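Local structure of STIV B116 (Sulfolobus turreted icosahedral virus, 2J85) at residues I49-L61 and I84-D98. The protein probably binds DNA, as a small viral protein of a family shared by diverse crenarchaeal viruses. Numbering follows the deposited sequence.
Sequences IGHDSTINLVNTL and IMISQRLEEGKVLSD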
ATOM      1  N   ILE A  49      -2.787  -0.764 -15.108  1.00 40.11           N
ATOM      2  CA  ILE A  49      -2.783  -2.200 -14.856  1.00 40.37           C
ATOM      3  C   ILE A  49      -1.919  -2.832 -15.922  1.00 41.22           C
ATOM      4  O   ILE A  49      -2.255  -2.795 -17.123  1.00 41.10           O
ATOM      5  CB  ILE A  49      -4.196  -2.795 -14.852  1.00 40.73           C
ATOM      6  CG1 ILE A  49      -4.902  -2.413 -13.535  1.00 40.63           C
ATOM      7  CG2 ILE A  49      -4.135  -4.315 -14.995  1.00 38.96           C
ATOM      8  CD1 ILE A  49      -6.367  -2.639 -13.541  1.00 39.81           C
ATOM      9  N   GLY A  50      -0.789  -3.380 -15.474  1.00 41.87           N
ATOM     10  CA  GLY A  50       0.252  -3.896 -16.358  1.00 42.55           C
ATOM     11  C   GLY A  50       0.096  -5.329 -16.845  1.00 43.21           C
ATOM     12  O   GLY A  50       0.825  -5.743 -17.739  1.00 43.06           O
ATOM     13  N   HIS A  51      -0.840  -6.091 -16.277  1.00 44.21           N
ATOM     14  CA  HIS A  51      -0.983  -7.519 -16.618  1.00 44.76           C
ATOM     15  C   HIS A  51      -2.318  -7.882 -17.278  1.00 45.00           C
ATOM     16  O   HIS A  51      -3.384  -7.417 -16.865  1.00 44.47           O
ATOM     17  CB  HIS A  51      -0.775  -8.369 -15.370  1.00 44.98           C
ATOM     18  CG  HIS A  51       0.575  -8.184 -14.751  1.00 45.89           C
ATOM     19  ND1 HIS A  51       1.708  -8.798 -15.243  1.00 46.09           N
ATOM     20  CD2 HIS A  51       0.979  -7.426 -13.703  1.00 46.00           C
ATOM     21  CE1 HIS A  51       2.748  -8.436 -14.515  1.00 46.51           C
ATOM     22  NE2 HIS A  51       2.334  -7.605 -13.575  1.00 46.17           N
ATOM     23  N   ASP A  52      -2.229  -8.737 -18.300  1.00 45.48           N
ATOM     24  CA  ASP A  52      -3.393  -9.189 -19.081  1.00 45.51           C
ATOM     25  C   ASP A  52      -4.451  -9.918 -18.238  1.00 45.24           C
ATOM     26  O   ASP A  52      -5.644  -9.797 -18.514  1.00 44.94           O
ATOM     27  CB  ASP A  52      -2.946 -10.092 -20.252  1.00 45.66           C
ATOM     28  CG  ASP A  52      -2.665  -9.311 -21.547  1.00 46.61           C
ATOM     29  OD1 ASP A  52      -3.224  -8.205 -21.737  1.00 48.88           O
ATOM     30  OD2 ASP A  52      -1.900  -9.822 -22.399  1.00 47.67           O
ATOM     31  N   SER A  53      -4.026 -10.662 -17.216  1.00 44.75           N
ATOM     32  CA  SER A  53      -4.974 -11.428 -16.391  1.00 44.49           C
ATOM     33  C   SER A  53      -5.938 -10.490 -15.651  1.00 43.94           C
ATOM     34  O   SER A  53      -7.135 -10.749 -15.570  1.00 43.64           O
ATOM     35  CB  SER A  53      -4.243 -12.323 -15.380  1.00 44.41           C
ATOM     36  OG  SER A  53      -2.884 -12.490 -15.729  1.00 45.18           O
ATOM     37  N   THR A  54      -5.393  -9.403 -15.116  1.00 43.63           N
ATOM     38  CA  THR A  54      -6.172  -8.420 -14.378  1.00 43.38           C
ATOM     39  C   THR A  54      -7.006  -7.604 -15.351  1.00 43.24           C
ATOM     40  O   THR A  54      -8.186  -7.359 -15.114  1.00 43.71           O
ATOM     41  CB  THR A  54      -5.257  -7.497 -13.563  1.00 43.54           C
ATOM     42  OG1 THR A  54      -4.384  -8.297 -12.753  1.00 43.24           O
ATOM     43  CG2 THR A  54      -6.079  -6.547 -12.676  1.00 43.19           C
ATOM     44  N   ILE A  55      -6.389  -7.210 -16.459  1.00 42.79           N
ATOM     45  CA  ILE A  55      -7.093  -6.554 -17.557  1.00 42.52           C
ATOM     46  C   ILE A  55      -8.277  -7.369 -18.082  1.00 41.99           C
ATOM     47  O   ILE A  55      -9.355  -6.834 -18.251  1.00 41.70           O
ATOM     48  CB  ILE A  55      -6.108  -6.225 -18.705  1.00 42.77           C
ATOM     49  CG1 ILE A  55      -5.241  -5.019 -18.315  1.00 42.76           C
ATOM     50  CG2 ILE A  55      -6.852  -5.968 -20.028  1.00 42.97           C
ATOM     51  CD1 ILE A  55      -6.026  -3.717 -18.084  1.00 41.93           C
ATOM     52  N   ASN A  56      -8.078  -8.655 -18.341  1.00 42.17           N
ATOM     53  CA  ASN A  56      -9.170  -9.511 -18.818  1.00 42.28           C
ATOM     54  C   ASN A  56     -10.294  -9.625 -17.788  1.00 42.16           C
ATOM     55  O   ASN A  56     -11.462  -9.550 -18.143  1.00 42.31           O
ATOM     56  CB  ASN A  56      -8.687 -10.916 -19.202  1.00 42.20           C
ATOM     57  CG  ASN A  56      -7.715 -10.925 -20.390  1.00 43.00           C
ATOM     58  OD1 ASN A  56      -7.007 -11.915 -20.602  1.00 43.60           O
ATOM     59  ND2 ASN A  56      -7.657  -9.827 -21.145  1.00 42.63           N
ATOM     60  N   LEU A  57      -9.944  -9.797 -16.520  1.00 42.11           N
ATOM     61  CA  LEU A  57     -10.938  -9.793 -15.435  1.00 42.20           C
ATOM     62  C   LEU A  57     -11.777  -8.498 -15.390  1.00 41.91           C
ATOM     63  O   LEU A  57     -13.005  -8.533 -15.244  1.00 41.73           O
ATOM     64  CB  LEU A  57     -10.231  -9.975 -14.088  1.00 42.52           C
ATOM     65  CG  LEU A  57     -11.113 -10.345 -12.890  1.00 43.04           C
ATOM     66  CD1 LEU A  57     -10.354 -11.281 -11.952  1.00 43.95           C
ATOM     67  CD2 LEU A  57     -11.577  -9.113 -12.161  1.00 42.87           C
ATOM     68  N   VAL A  58     -11.105  -7.354 -15.500  1.00 41.57           N
ATOM     69  CA  VAL A  58     -11.786  -6.057 -15.439  1.00 41.21           C
ATOM     70  C   VAL A  58     -12.698  -5.895 -16.645  1.00 41.01           C
ATOM     71  O   VAL A  58     -13.837  -5.439 -16.511  1.00 40.77           O
ATOM     72  CB  VAL A  58     -10.767  -4.878 -15.339  1.00 41.27           C
ATOM     73  CG1 VAL A  58     -11.466  -3.528 -15.472  1.00 40.06           C
ATOM     74  CG2 VAL A  58      -9.998  -4.956 -14.007  1.00 40.56           C
ATOM     75  N   ASN A  59     -12.198  -6.290 -17.814  1.00 40.95           N
ATOM     76  CA  ASN A  59     -12.976  -6.216 -19.049  1.00 40.94           C
ATOM     77  C   ASN A  59     -14.204  -7.101 -19.011  1.00 41.17           C
ATOM     78  O   ASN A  59     -15.294  -6.675 -19.407  1.00 41.78           O
ATOM     79  CB  ASN A  59     -12.115  -6.523 -20.270  1.00 40.48           C
ATOM     80  CG  ASN A  59     -11.161  -5.371 -20.623  1.00 41.13           C
ATOM     81  OD1 ASN A  59     -10.209  -5.552 -21.383  1.00 41.91           O
ATOM     82  ND2 ASN A  59     -11.406  -4.191 -20.057  1.00 37.42           N
ATOM     83  N   THR A  60     -14.053  -8.309 -18.495  1.00 41.30           N
ATOM     84  CA  THR A  60     -15.198  -9.195 -18.346  1.00 41.60           C
ATOM     85  C   THR A  60     -16.212  -8.588 -17.368  1.00 41.66           C
ATOM     86  O   THR A  60     -17.405  -8.509 -17.648  1.00 41.59           O
ATOM     87  CB  THR A  60     -14.763 -10.591 -17.877  1.00 41.60           C
ATOM     88  OG1 THR A  60     -13.877 -11.154 -18.854  1.00 41.91           O
ATOM     89  CG2 THR A  60     -15.971 -11.517 -17.692  1.00 40.85           C
ATOM     90  N   LEU A  61     -15.708  -8.134 -16.234  1.00 41.72           N
ATOM     91  CA  LEU A  61     -16.540  -7.597 -15.171  1.00 41.67           C
ATOM     92  C   LEU A  61     -17.308  -6.338 -15.572  1.00 41.32           C
ATOM     93  O   LEU A  61     -18.502  -6.224 -15.315  1.00 41.78           O
ATOM     94  CB  LEU A  61     -15.659  -7.281 -13.967  1.00 41.93           C
ATOM     95  CG  LEU A  61     -16.424  -6.831 -12.745  1.00 42.61           C
ATOM     96  CD1 LEU A  61     -17.268  -8.003 -12.264  1.00 45.82           C
ATOM     97  CD2 LEU A  61     -15.461  -6.393 -11.712  1.00 44.45           C
ATOM     98  N   ILE A  84      -8.386  -2.041  -7.962  1.00 28.62           N
ATOM     99  CA  ILE A  84      -8.862  -3.425  -7.862  1.00 29.77           C
ATOM    100  C   ILE A  84      -7.796  -4.259  -7.129  1.00 32.63           C
ATOM    101  O   ILE A  84      -6.638  -4.336  -7.559  1.00 31.50           O
ATOM    102  CB  ILE A  84      -9.196  -4.056  -9.246  1.00 29.33           C
ATOM    103  CG1 ILE A  84      -9.750  -5.485  -9.065  1.00 28.41           C
ATOM    104  CG2 ILE A  84      -7.982  -4.040 -10.167  1.00 28.35           C
ATOM    105  CD1 ILE A  84     -10.173  -6.199 -10.370  1.00 27.89           C
HETATM  106  N   MSE A  85      -8.209  -4.879  -6.022  1.00 35.74           N
HETATM  107  CA  MSE A  85      -7.312  -5.667  -5.199  1.00 39.57           C
HETATM  108  C   MSE A  85      -7.722  -7.123  -5.295  1.00 40.34           C
HETATM  109  O   MSE A  85      -8.825  -7.482  -4.919  1.00 39.91           O
HETATM  110  CB  MSE A  85      -7.386  -5.212  -3.746  1.00 39.12           C
HETATM  111  CG  MSE A  85      -7.208  -3.721  -3.546  1.00 41.73           C
HETATM  112 SE   MSE A  85      -5.534  -3.193  -2.705  1.00 47.01          SE
HETATM  113  CE  MSE A  85      -4.396  -4.142  -3.997  1.00 46.68           C
ATOM    114  N   ILE A  86      -6.828  -7.953  -5.811  1.00 42.97           N
ATOM    115  CA  ILE A  86      -7.036  -9.397  -5.820  1.00 45.26           C
ATOM    116  C   ILE A  86      -6.098 -10.037  -4.794  1.00 47.50           C
ATOM    117  O   ILE A  86      -4.915  -9.726  -4.773  1.00 46.58           O
ATOM    118  CB  ILE A  86      -6.800  -9.976  -7.236  1.00 45.33           C
ATOM    119  CG1 ILE A  86      -7.612  -9.172  -8.270  1.00 45.50           C
ATOM    120  CG2 ILE A  86      -7.190 -11.449  -7.287  1.00 44.18           C
ATOM    121  CD1 ILE A  86      -7.170  -9.373  -9.708  1.00 45.89           C
ATOM    122  N   SER A  87      -6.646 -10.892  -3.925  1.00 51.20           N
ATOM    123  CA  SER A  87      -5.836 -11.699  -2.978  1.00 54.31           C
ATOM    124  C   SER A  87      -4.982 -12.756  -3.713  1.00 56.96           C
ATOM    125  O   SER A  87      -3.747 -12.691  -3.705  1.00 57.13           O
ATOM    126  CB  SER A  87      -6.698 -12.413  -1.912  1.00 54.39           C
ATOM    127  OG  SER A  87      -8.054 -12.013  -1.918  1.00 54.54           O
ATOM    128  N   GLN A  88      -5.647 -13.722  -4.341  1.00 60.17           N
ATOM    129  CA  GLN A  88      -4.950 -14.786  -5.062  1.00 62.93           C
ATOM    130  C   GLN A  88      -4.282 -14.218  -6.312  1.00 64.61           C
ATOM    131  O   GLN A  88      -4.805 -13.285  -6.930  1.00 65.18           O
ATOM    132  CB  GLN A  88      -5.921 -15.920  -5.439  1.00 63.07           C
ATOM    133  CG  GLN A  88      -6.932 -15.606  -6.578  1.00 64.28           C
ATOM    134  CD  GLN A  88      -7.836 -16.811  -6.915  1.00 64.81           C
ATOM    135  OE1 GLN A  88      -8.352 -17.491  -6.015  1.00 67.48           O
ATOM    136  NE2 GLN A  88      -8.014 -17.082  -8.212  1.00 65.71           N
ATOM    137  N   ARG A  89      -3.131 -14.776  -6.681  1.00 66.61           N
ATOM    138  CA  ARG A  89      -2.462 -14.397  -7.924  1.00 68.06           C
ATOM    139  C   ARG A  89      -3.126 -15.142  -9.080  1.00 69.14           C
ATOM    140  O   ARG A  89      -2.979 -16.359  -9.194  1.00 69.23           O
ATOM    141  CB  ARG A  89      -0.967 -14.733  -7.870  1.00 68.19           C
ATOM    142  CG  ARG A  89      -0.174 -13.930  -6.846  1.00 68.56           C
ATOM    143  CD  ARG A  89       1.235 -14.510  -6.640  1.00 68.68           C
ATOM    144  NE  ARG A  89       1.938 -13.869  -5.527  1.00 69.07           N
ATOM    145  CZ  ARG A  89       3.177 -14.162  -5.129  1.00 69.50           C
ATOM    146  NH1 ARG A  89       3.892 -15.101  -5.749  1.00 69.49           N
ATOM    147  NH2 ARG A  89       3.709 -13.511  -4.096  1.00 69.43           N
ATOM    148  N   LEU A  90      -3.855 -14.407  -9.923  1.00 70.46           N
ATOM    149  CA  LEU A  90      -4.580 -14.974 -11.073  1.00 71.32           C
ATOM    150  C   LEU A  90      -3.696 -15.788 -12.036  1.00 72.16           C
ATOM    151  O   LEU A  90      -2.535 -15.446 -12.268  1.00 71.96           O
ATOM    152  CB  LEU A  90      -5.245 -13.848 -11.881  1.00 71.43           C
ATOM    153  CG  LEU A  90      -6.349 -12.995 -11.251  1.00 71.29           C
ATOM    154  CD1 LEU A  90      -6.686 -11.839 -12.181  1.00 70.61           C
ATOM    155  CD2 LEU A  90      -7.592 -13.822 -10.943  1.00 71.25           C
ATOM    156  N   GLU A  91      -4.270 -16.849 -12.606  1.00 73.29           N
ATOM    157  CA  GLU A  91      -3.585 -17.684 -13.602  1.00 74.20           C
ATOM    158  C   GLU A  91      -3.447 -16.945 -14.937  1.00 75.05           C
ATOM    159  O   GLU A  91      -4.450 -16.447 -15.471  1.00 75.30           O
ATOM    160  CB  GLU A  91      -4.361 -18.982 -13.843  1.00 74.20           C
ATOM    161  CG  GLU A  91      -4.520 -19.879 -12.621  1.00 74.25           C
ATOM    162  CD  GLU A  91      -4.601 -21.358 -12.991  1.00 73.92           C
ATOM    163  OE1 GLU A  91      -3.579 -21.905 -13.461  1.00 73.13           O
ATOM    164  OE2 GLU A  91      -5.675 -21.971 -12.809  1.00 73.32           O
ATOM    165  N   GLU A  92      -2.225 -16.873 -15.476  1.00 75.79           N
ATOM    166  CA  GLU A  92      -1.995 -16.221 -16.781  1.00 76.30           C
ATOM    167  C   GLU A  92      -2.428 -17.167 -17.907  1.00 76.38           C
ATOM    168  O   GLU A  92      -1.629 -17.949 -18.411  1.00 76.15           O
ATOM    169  CB  GLU A  92      -0.525 -15.768 -16.971  1.00 76.44           C
ATOM    170  CG  GLU A  92      -0.126 -14.452 -16.234  1.00 76.83           C
ATOM    171  CD  GLU A  92      -0.400 -13.155 -17.028  1.00 77.18           C
ATOM    172  OE1 GLU A  92      -1.337 -13.123 -17.853  1.00 77.12           O
ATOM    173  OE2 GLU A  92       0.315 -12.148 -16.803  1.00 77.06           O
ATOM    174  N   GLY A  93      -3.704 -17.077 -18.281  1.00 76.65           N
ATOM    175  CA  GLY A  93      -4.280 -17.889 -19.354  1.00 76.84           C
ATOM    176  C   GLY A  93      -5.723 -18.295 -19.092  1.00 77.00           C
ATOM    177  O   GLY A  93      -6.534 -18.360 -20.021  1.00 77.13           O
ATOM    178  N   LYS A  94      -6.040 -18.571 -17.826  1.00 77.03           N
ATOM    179  CA  LYS A  94      -7.375 -19.017 -17.424  1.00 77.08           C
ATOM    180  C   LYS A  94      -8.447 -17.965 -17.702  1.00 77.09           C
ATOM    181  O   LYS A  94      -8.506 -16.938 -17.032  1.00 76.98           O
ATOM    182  CB  LYS A  94      -7.381 -19.373 -15.932  1.00 77.12           C
ATOM    183  CG  LYS A  94      -8.693 -19.972 -15.414  1.00 77.16           C
ATOM    184  CD  LYS A  94      -8.537 -20.487 -13.981  1.00 77.18           C
ATOM    185  CE  LYS A  94      -9.091 -21.905 -13.810  1.00 77.32           C
ATOM    186  NZ  LYS A  94      -8.541 -22.601 -12.601  1.00 77.00           N
ATOM    187  N   VAL A  95      -9.288 -18.236 -18.696  1.00 77.14           N
ATOM    188  CA  VAL A  95     -10.440 -17.396 -18.996  1.00 77.15           C
ATOM    189  C   VAL A  95     -11.543 -17.626 -17.958  1.00 77.30           C
ATOM    190  O   VAL A  95     -12.041 -18.743 -17.803  1.00 76.88           O
ATOM    191  CB  VAL A  95     -10.974 -17.677 -20.415  1.00 77.13           C
ATOM    192  CG1 VAL A  95     -12.298 -16.970 -20.658  1.00 76.98           C
ATOM    193  CG2 VAL A  95      -9.943 -17.257 -21.445  1.00 77.22           C
ATOM    194  N   LEU A  96     -11.912 -16.553 -17.254  1.00 77.68           N
ATOM    195  CA  LEU A  96     -12.935 -16.601 -16.207  1.00 77.83           C
ATOM    196  C   LEU A  96     -14.289 -16.167 -16.766  1.00 77.89           C
ATOM    197  O   LEU A  96     -14.373 -15.200 -17.519  1.00 77.67           O
ATOM    198  CB  LEU A  96     -12.545 -15.696 -15.030  1.00 77.85           C
ATOM    199  CG  LEU A  96     -11.123 -15.853 -14.470  1.00 77.91           C
ATOM    200  CD1 LEU A  96     -10.868 -14.867 -13.336  1.00 77.40           C
ATOM    201  CD2 LEU A  96     -10.867 -17.281 -14.001  1.00 77.44           C
ATOM    202  N   SER A  97     -15.339 -16.902 -16.409  1.00 78.16           N
ATOM    203  CA  SER A  97     -16.703 -16.512 -16.742  1.00 78.40           C
ATOM    204  C   SER A  97     -17.128 -15.441 -15.749  1.00 78.64           C
ATOM    205  O   SER A  97     -16.501 -15.295 -14.698  1.00 78.69           O
ATOM    206  CB  SER A  97     -17.642 -17.718 -16.651  1.00 78.38           C
ATOM    207  OG  SER A  97     -17.920 -18.043 -15.302  1.00 78.29           O
ATOM    208  N   ASP A  98     -18.188 -14.697 -16.061  1.00 78.84           N
ATOM    209  CA  ASP A  98     -18.664 -13.654 -15.145  1.00 79.03           C
ATOM    210  C   ASP A  98     -19.204 -14.270 -13.845  1.00 79.05           C
ATOM    211  O   ASP A  98     -19.221 -13.611 -12.803  1.00 78.99           O
ATOM    212  CB  ASP A  98     -19.715 -12.748 -15.809  1.00 79.08           C
ATOM    213  CG  ASP A  98     -19.558 -11.272 -15.410  1.00 79.63           C
ATOM    214  OD1 ASP A  98     -19.102 -10.980 -14.281  1.00 80.80           O
ATOM    215  OD2 ASP A  98     -19.885 -10.395 -16.237  1.00 79.53           O
TER
HETATM  216  O   HOH W   1       0.633 -10.317 -18.726  1.00 71.54           O
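Ser53, Leu57 and Leu61 follow one flank of the 52-61 part of helix 52-62, and the chain 84-98 keeps pace with them: the CA atoms of Ser53 and Glu92 lie 5.7 Å apart, while Leu57 comes nearest Leu96 and Leu61 nearest Asp98. The end of strand 84-86 crosses the helix at 118° between their directions, axes 11.0 Å apart, before the loop swings round to the helix flank. Leu57 is the hub. CG anti to the backbone N (chi1 -165°) carries the fork toward 84-98, where CD2 packs on Ile84 CD1 at 3.7 Å and CD1 on Leu96 CD1 and, at about a right angle between the side chains, on Leu90 CD1. Ile84 CD1 also reaches Val58 CG2 at 3.8 Å, as its CG2 touches Ile49 and Thr54. At the helix start, Glu92, centre of an inverse gamma turn, bends at chi2 (-87°) to bring its carboxylate to Ser53, whose OG probably donates to OE1, although the modelled position of OG is uncertain. A water bridges the other oxygen, OE2, to Asp52 N, taking that N-H and donating to OE2 at 2.7 Å; the helix N-terminus would probably favour the negative charge here. The whole is apolar packing of a helix on a strand end and its following loop in an alpha/beta fold. Helix 98-106, N-capped by Ser97, adds Met104 against Ile86 and Leu90, and Ile101 against Thr60 and Leu61. Phe112 of strand 110-117 touches Ile84 and Leu61; helix 29-41 meets Val58 through Leu36 and is tied to helix 52-62 by the Cys33-Cys62 disulfide.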